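Local coordinates for NimC/NimA family protein (Clostridium acetobutylicum, PDB 2IG6) that binds flavin mononucleotide and, as a member of the NimC/NimA branch of the pyridoxamine 5'-phosphate oxidase-like flavoproteins, is probably an oxidoreductase, at residues Lys21-Phe26 and Ile90-Glu95; Ala50-Glu55 and Tyr59-Asn64. All blocks are in the same frame, centred on the assembly; numbering follows the deposited sequence.

Contact 1: Lys21-Phe26 and Ile90-Glu95; sequences KRALEF and IRLTGE. With SO4 (sulfate ion), chain F.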
loop_
_atom_site.group_PDB
_atom_site.type_symbol
_atom_site.label_atom_id
_atom_site.label_comp_id
_atom_site.label_asym_id
_atom_site.label_seq_id
_atom_site.Cartn_x
_atom_site.Cartn_y
_atom_site.Cartn_z
ATOM N N LYS A 21 6.114 19.800 3.595
ATOM C CA LYS A 21 4.891 20.295 4.228
ATOM C C LYS A 21 3.650 19.834 3.473
ATOM O O LYS A 21 2.626 19.530 4.083
ATOM C CB LYS A 21 4.921 21.818 4.391
ATOM C CG LYS A 21 5.913 22.286 5.482
ATOM C CD LYS A 21 5.485 21.888 6.924
ATOM C CE LYS A 21 4.468 22.862 7.534
ATOM N NZ LYS A 21 3.435 22.177 8.372
ATOM N N ARG A 22 3.751 19.762 2.151
ATOM C CA ARG A 22 2.645 19.304 1.320
ATOM C C ARG A 22 2.350 17.830 1.549
ATOM O O ARG A 22 1.196 17.435 1.699
ATOM C CB ARG A 22 2.929 19.580 -0.167
ATOM C CG ARG A 22 1.796 19.169 -1.121
ATOM C CD ARG A 22 0.419 19.711 -0.669
ATOM N NE ARG A 22 -0.642 19.334 -1.599
ATOM C CZ ARG A 22 -1.898 19.046 -1.263
ATOM N NH1 ARG A 22 -2.302 19.063 0.005
ATOM N NH2 ARG A 22 -2.761 18.699 -2.218
ATOM N N ALA A 23 3.401 17.025 1.604
ATOM C CA ALA A 23 3.268 15.603 1.908
ATOM C C ALA A 23 2.654 15.378 3.308
ATOM O O ALA A 23 1.748 14.574 3.465
ATOM C CB ALA A 23 4.605 14.906 1.782
ATOM N N LEU A 24 3.122 16.127 4.300
ATOM C CA LEU A 24 2.619 16.011 5.660
ATOM C C LEU A 24 1.133 16.345 5.684
ATOM O O LEU A 24 0.328 15.588 6.231
ATOM C CB LEU A 24 3.392 16.954 6.586
ATOM C CG LEU A 24 2.974 16.977 8.059
ATOM C CD1 LEU A 24 3.300 15.645 8.735
ATOM C CD2 LEU A 24 3.645 18.135 8.752
ATOM N N GLU A 25 0.784 17.477 5.078
ATOM C CA GLU A 25 -0.602 17.951 4.995
ATOM C C GLU A 25 -1.477 16.906 4.334
ATOM O O GLU A 25 -2.543 16.583 4.845
ATOM C CB GLU A 25 -0.665 19.246 4.190
ATOM C CG GLU A 25 -2.054 19.834 3.997
ATOM C CD GLU A 25 -2.024 21.056 3.091
ATOM O OE1 GLU A 25 -1.540 20.944 1.946
ATOM O OE2 GLU A 25 -2.459 22.138 3.537
ATOM N N PHE A 26 -1.025 16.406 3.184
ATOM C CA PHE A 26 -1.825 15.455 2.439
ATOM C C PHE A 26 -1.994 14.134 3.203
ATOM O O PHE A 26 -3.104 13.583 3.263
ATOM C CB PHE A 26 -1.284 15.221 1.018
ATOM C CG PHE A 26 -2.266 14.461 0.158
ATOM C CD1 PHE A 26 -3.257 15.133 -0.527
ATOM C CD2 PHE A 26 -2.259 13.083 0.143
ATOM C CE1 PHE A 26 -4.207 14.435 -1.267
ATOM C CE2 PHE A 26 -3.204 12.373 -0.599
ATOM C CZ PHE A 26 -4.165 13.046 -1.293
ATOM N N ILE A 90 -2.037 9.962 -3.176
ATOM C CA ILE A 90 -0.619 10.280 -3.205
ATOM C C ILE A 90 0.206 9.033 -3.496
ATOM O O ILE A 90 -0.174 7.904 -3.139
ATOM C CB ILE A 90 -0.164 10.917 -1.867
ATOM C CG1 ILE A 90 1.287 11.418 -1.941
ATOM C CG2 ILE A 90 -0.342 9.943 -0.684
ATOM C CD1 ILE A 90 1.630 12.359 -0.837
ATOM N N ARG A 91 1.341 9.233 -4.154
ATOM C CA ARG A 91 2.378 8.228 -4.153
ATOM C C ARG A 91 3.678 8.910 -3.788
ATOM O O ARG A 91 4.081 9.859 -4.422
ATOM C CB ARG A 91 2.450 7.513 -5.483
ATOM C CG ARG A 91 1.226 6.571 -5.628
ATOM C CD ARG A 91 1.306 5.755 -6.858
ATOM N NE ARG A 91 2.348 4.742 -6.830
ATOM C CZ ARG A 91 2.765 4.123 -7.931
ATOM N NH1 ARG A 91 2.242 4.464 -9.098
ATOM N NH2 ARG A 91 3.698 3.196 -7.888
ATOM N N LEU A 92 4.304 8.439 -2.728
ATOM C CA LEU A 92 5.509 9.085 -2.214
ATOM C C LEU A 92 6.581 8.009 -2.181
ATOM O O LEU A 92 6.490 7.053 -1.424
ATOM C CB LEU A 92 5.239 9.665 -0.825
ATOM C CG LEU A 92 6.406 10.204 -0.013
ATOM C CD1 LEU A 92 7.093 11.306 -0.777
ATOM C CD2 LEU A 92 5.938 10.713 1.353
ATOM N N THR A 93 7.587 8.175 -3.026
ATOM C CA THR A 93 8.706 7.257 -3.126
ATOM C C THR A 93 9.897 7.866 -2.390
ATOM O O THR A 93 10.158 9.048 -2.544
ATOM C CB THR A 93 9.082 7.075 -4.611
ATOM O OG1 THR A 93 7.902 6.785 -5.376
ATOM C CG2 THR A 93 10.096 5.956 -4.788
ATOM N N GLY A 94 10.629 7.077 -1.605
ATOM C CA GLY A 94 11.818 7.631 -0.969
ATOM C C GLY A 94 12.613 6.645 -0.149
ATOM O O GLY A 94 12.420 5.434 -0.255
ATOM N N GLU A 95 13.494 7.186 0.680
ATOM C CA GLU A 95 14.302 6.394 1.597
ATOM C C GLU A 95 14.123 6.887 3.021
ATOM O O GLU A 95 13.984 8.084 3.263
ATOM C CB GLU A 95 15.766 6.468 1.200
ATOM C CG GLU A 95 16.057 5.689 -0.058
ATOM C CD GLU A 95 17.541 5.511 -0.377
ATOM O OE1 GLU A 95 18.420 5.817 0.469
ATOM O OE2 GLU A 95 17.818 5.043 -1.497
HETATM S S SO4 F . 1.619 2.214 -11.635
HETATM O O1 SO4 F . 1.304 1.570 -12.924
HETATM O O2 SO4 F . 1.715 3.654 -11.803
HETATM O O3 SO4 F . 0.528 1.894 -10.732
HETATM O O4 SO4 F . 2.876 1.668 -11.130
#
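In the hydrophobic core between helix 13-30 and the antiparallel sheet, Phe26 and Ala23 of the helix rest on Ile90 and Leu92 of strand 89-98. The Phe26 ring brings its CD2-CE2 side against the branched carbon of Ile90, with CE2 3.6 Å from CB of Ile90. CG of Phe26 stands anti to its own backbone N (chi1 -168°), which carries the ring out from the helix to the strand. One turn earlier, Ala23 CB meets Leu92 CD2 at 4.4 Å; a methyl is all this position holds, and the helix backbone can lie close to the sheet. This is the split-barrel fold of FMN-binding proteins, and Phe148 of strand 146-149 touches Ala23, Ile90 and Leu92 alike. Arg91 leaves the strand on the side away from the helix, and its guanidinium lies at the subunit interface. NH1 donates to O2 of a sulfate, probably from the crystallisation liquor, at 2.9 Å, while NH2 forms a salt bridge with Glu79. Arg46 and Cys68 of the second subunit also bind this sulfate; their counterparts here bind FMN, so it probably sits where that subunit's flavin phosphate would lie. Within the helix, Arg22 NH1 forms a salt bridge with Glu25 OE1 (2.8 Å).

Contact 2: Ala50-Glu55 and Tyr59-Asn64; sequences AVFEYE and YIVSNN. With FMN (flavin mononucleotide), chain D.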
loop_
_atom_site.group_PDB
_atom_site.type_symbol
_atom_site.label_atom_id
_atom_site.label_comp_id
_atom_site.label_asym_id
_atom_site.label_seq_id
_atom_site.Cartn_x
_atom_site.Cartn_y
_atom_site.Cartn_z
ATOM N N ALA A 50 0.512 7.581 11.504
ATOM C CA ALA A 50 1.048 8.653 12.351
ATOM C C ALA A 50 2.127 9.289 11.520
ATOM O O ALA A 50 2.941 8.588 10.916
ATOM C CB ALA A 50 1.610 8.098 13.644
ATOM N N VAL A 51 2.067 10.600 11.402
ATOM C CA VAL A 51 3.132 11.364 10.782
ATOM C C VAL A 51 3.300 12.627 11.567
ATOM O O VAL A 51 2.343 13.161 12.148
ATOM C CB VAL A 51 2.865 11.740 9.273
ATOM C CG1 VAL A 51 2.969 10.531 8.407
ATOM C CG2 VAL A 51 1.501 12.417 9.098
ATOM N N PHE A 52 4.531 13.115 11.598
ATOM C CA PHE A 52 4.816 14.401 12.217
ATOM C C PHE A 52 6.064 14.971 11.552
ATOM O O PHE A 52 6.753 14.260 10.800
ATOM C CB PHE A 52 5.003 14.272 13.741
ATOM C CG PHE A 52 6.217 13.496 14.147
ATOM C CD1 PHE A 52 6.188 12.115 14.218
ATOM C CD2 PHE A 52 7.403 14.151 14.468
ATOM C CE1 PHE A 52 7.304 11.395 14.586
ATOM C CE2 PHE A 52 8.530 13.428 14.846
ATOM C CZ PHE A 52 8.471 12.052 14.901
ATOM N N GLU A 53 6.313 16.252 11.792
ATOM C CA GLU A 53 7.506 16.909 11.283
ATOM C C GLU A 53 8.451 17.283 12.418
ATOM O O GLU A 53 8.021 17.641 13.534
ATOM C CB GLU A 53 7.143 18.156 10.477
ATOM C CG GLU A 53 6.710 19.345 11.304
ATOM C CD GLU A 53 6.440 20.582 10.464
ATOM O OE1 GLU A 53 7.415 21.181 9.953
ATOM O OE2 GLU A 53 5.250 20.950 10.342
ATOM N N TYR A 54 9.746 17.241 12.115
ATOM C CA TYR A 54 10.750 17.722 13.018
ATOM C C TYR A 54 11.973 18.171 12.224
ATOM O O TYR A 54 12.450 17.435 11.371
ATOM C CB TYR A 54 11.135 16.639 14.021
ATOM C CG TYR A 54 12.115 17.120 15.067
ATOM C CD1 TYR A 54 13.303 16.455 15.270
ATOM C CD2 TYR A 54 11.847 18.232 15.858
ATOM C CE1 TYR A 54 14.213 16.889 16.216
ATOM C CE2 TYR A 54 12.744 18.663 16.812
ATOM C CZ TYR A 54 13.927 17.992 16.981
ATOM O OH TYR A 54 14.852 18.394 17.924
ATOM N N GLU A 55 12.476 19.369 12.529
ATOM C CA GLU A 55 13.619 19.966 11.812
ATOM C C GLU A 55 13.484 19.884 10.290
ATOM O O GLU A 55 14.459 19.592 9.587
ATOM C CB GLU A 55 14.924 19.292 12.229
ATOM C CG GLU A 55 15.266 19.445 13.683
ATOM C CD GLU A 55 16.372 18.477 14.116
ATOM O OE1 GLU A 55 16.565 17.427 13.441
ATOM O OE2 GLU A 55 17.017 18.767 15.137
ATOM N N TYR A 59 8.503 12.492 9.402
ATOM C CA TYR A 59 8.691 11.285 10.205
ATOM C C TYR A 59 7.460 10.382 10.209
ATOM O O TYR A 59 6.326 10.867 10.166
ATOM C CB TYR A 59 8.977 11.648 11.666
ATOM C CG TYR A 59 10.396 12.108 11.929
ATOM C CD1 TYR A 59 10.774 13.410 11.650
ATOM C CD2 TYR A 59 11.348 11.234 12.472
ATOM C CE1 TYR A 59 12.069 13.845 11.900
ATOM C CE2 TYR A 59 12.634 11.652 12.707
ATOM C CZ TYR A 59 12.988 12.960 12.420
ATOM O OH TYR A 59 14.264 13.402 12.689
ATOM N N ILE A 60 7.734 9.078 10.268
ATOM C CA ILE A 60 6.776 8.022 10.558
ATOM C C ILE A 60 7.259 7.317 11.817
ATOM O O ILE A 60 8.385 7.546 12.261
ATOM C CB ILE A 60 6.636 7.038 9.380
ATOM C CG1 ILE A 60 7.977 6.373 9.013
ATOM C CG2 ILE A 60 6.065 7.791 8.185
ATOM C CD1 ILE A 60 7.912 5.263 7.996
ATOM N N VAL A 61 6.407 6.496 12.416
ATOM C CA VAL A 61 6.779 5.814 13.635
ATOM C C VAL A 61 6.578 4.325 13.462
ATOM O O VAL A 61 5.759 3.870 12.650
ATOM C CB VAL A 61 6.000 6.357 14.893
ATOM C CG1 VAL A 61 6.070 7.873 14.966
ATOM C CG2 VAL A 61 4.562 5.901 14.902
ATOM N N SER A 62 7.339 3.559 14.224
ATOM C CA SER A 62 7.150 2.128 14.292
ATOM C C SER A 62 7.748 1.595 15.597
ATOM O O SER A 62 7.869 2.309 16.572
ATOM C CB SER A 62 7.740 1.411 13.051
ATOM O OG SER A 62 7.096 0.161 12.843
ATOM N N ASN A 63 8.042 0.311 15.585
ATOM C CA ASN A 63 8.429 -0.482 16.754
ATOM C C ASN A 63 9.597 -1.353 16.271
ATOM O O ASN A 63 9.460 -2.042 15.256
ATOM C CB ASN A 63 7.161 -1.290 17.050
ATOM C CG ASN A 63 7.329 -2.392 18.013
ATOM O OD1 ASN A 63 8.372 -3.000 18.134
ATOM N ND2 ASN A 63 6.231 -2.722 18.666
ATOM N N ASN A 64 10.723 -1.321 16.978
ATOM C CA ASN A 64 11.940 -1.980 16.494
ATOM C C ASN A 64 11.921 -3.504 16.561
ATOM O O ASN A 64 12.875 -4.155 16.138
ATOM C CB ASN A 64 13.191 -1.415 17.167
ATOM C CG ASN A 64 13.215 -1.647 18.669
ATOM O OD1 ASN A 64 12.641 -2.617 19.176
ATOM N ND2 ASN A 64 13.869 -0.743 19.387
HETATM N N1 FMN D . 2.197 0.397 12.756
HETATM C C2 FMN D . 3.315 1.202 12.887
HETATM O O2 FMN D . 4.379 0.668 13.161
HETATM N N3 FMN D . 3.222 2.562 12.679
HETATM C C4 FMN D . 2.014 3.167 12.409
HETATM O O4 FMN D . 1.965 4.346 12.053
HETATM C C4A FMN D . 0.880 2.357 12.274
HETATM N N5 FMN D . -0.353 2.933 12.004
HETATM C C5A FMN D . -1.459 2.120 11.843
HETATM C C6 FMN D . -2.691 2.696 11.534
HETATM C C7 FMN D . -3.803 1.885 11.372
HETATM C C7M FMN D . -5.121 2.545 11.111
HETATM C C8 FMN D . -3.681 0.501 11.526
HETATM C C8M FMN D . -4.811 -0.431 11.189
HETATM C C9 FMN D . -2.473 -0.080 11.851
HETATM C C9A FMN D . -1.334 0.742 11.998
HETATM N N10 FMN D . -0.115 0.167 12.306
HETATM C C10 FMN D . 0.996 0.989 12.453
HETATM C "C1'" FMN D . 0.067 -1.288 12.628
HETATM C "C2'" FMN D . 0.663 -2.036 11.429
HETATM O "O2'" FMN D . -0.213 -2.017 10.296
HETATM C "C3'" FMN D . 0.949 -3.460 11.874
HETATM O "O3'" FMN D . 1.730 -3.477 13.071
HETATM C "C4'" FMN D . 1.640 -4.273 10.782
HETATM O "O4'" FMN D . 1.496 -5.633 11.117
HETATM C "C5'" FMN D . 3.134 -3.958 10.696
HETATM O "O5'" FMN D . 3.745 -4.470 9.517
HETATM P P FMN D . 4.534 -5.870 9.589
HETATM O O1P FMN D . 5.087 -6.215 8.257
HETATM O O2P FMN D . 3.538 -6.909 10.051
HETATM O O3P FMN D . 5.641 -5.775 10.619
HETATM O O HOH W 1 3.844 6.171 11.228
#
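Phe52 and Tyr59 form an antiparallel hydrogen-bonded pair, Tyr59 N giving a nearly straight bond to Phe52 O (2.9 Å) and Phe52 N a longer one to Tyr59 O (3.2 Å), while the axes of strands 52-54 and 59-63 diverge strongly from antiparallel at 116°. Both side chains lie on the same face of the sheet. In Phe52 a chi1 of 67° folds the ring back over its own backbone, swinging it across to lie against CB of Tyr59. There Tyr59 CB makes a CH-pi contact over one face, 3.5 Å from the Phe52 ring centroid. The two ring planes are only 13° apart but so offset that they barely overlap. Val61 CG1 closes on the edge of the Phe52 ring, 3.8 Å from CE1, and Tyr54 CB packs against Tyr59 CE1. Large aromatics suit this face because helix 102-111 covers it, and the two tyrosine hydroxyls hydrogen-bond to acids outside the hairpin, Tyr54 OH to Glu103 and Tyr59 OH to Asp99. This beta hairpin leads from its aromatic end into the flavin pocket. Val61 O accepts a hydrogen bond from flavin N3 (2.9 Å), and Ser62 OG donates to FMN O2 at 2.8 Å, so that the pyrimidine edge of the isoalloxazine is read by a main-chain acceptor and a small hydroxyl. Beyond the paired residues, a water bridges Ala50 and Val61: it accepts from Val61 N and lies 2.6 Å from Ala50 O and 2.7 Å from FMN O4. Beside it Ala50 CB touches Val61 CG2, small apolar groups that fit close to the flavin.

How the contacts relate
The centres of the two contacts lie about 13 Å apart, and both reach the same antiparallel sheet. Along the chain, the hairpin of contact 2 falls between the two halves of contact 1: helix 13-30 comes first, then the hairpin, and strand 89-98 last. The helix joins them directly. Leu24 packs on Val51 and Phe52, and Lys21 NZ forms a 2.9 Å salt bridge with Glu53 OE2, so one helix meets strand 89-98 through some residues and the hairpin through others. Contact 2 holds the flavin of its own chain. Arg91 of the second subunit also binds this FMN; Arg91 of this chain, in contact 1, holds a sulfate in the model, consistent with the same role across the dimer.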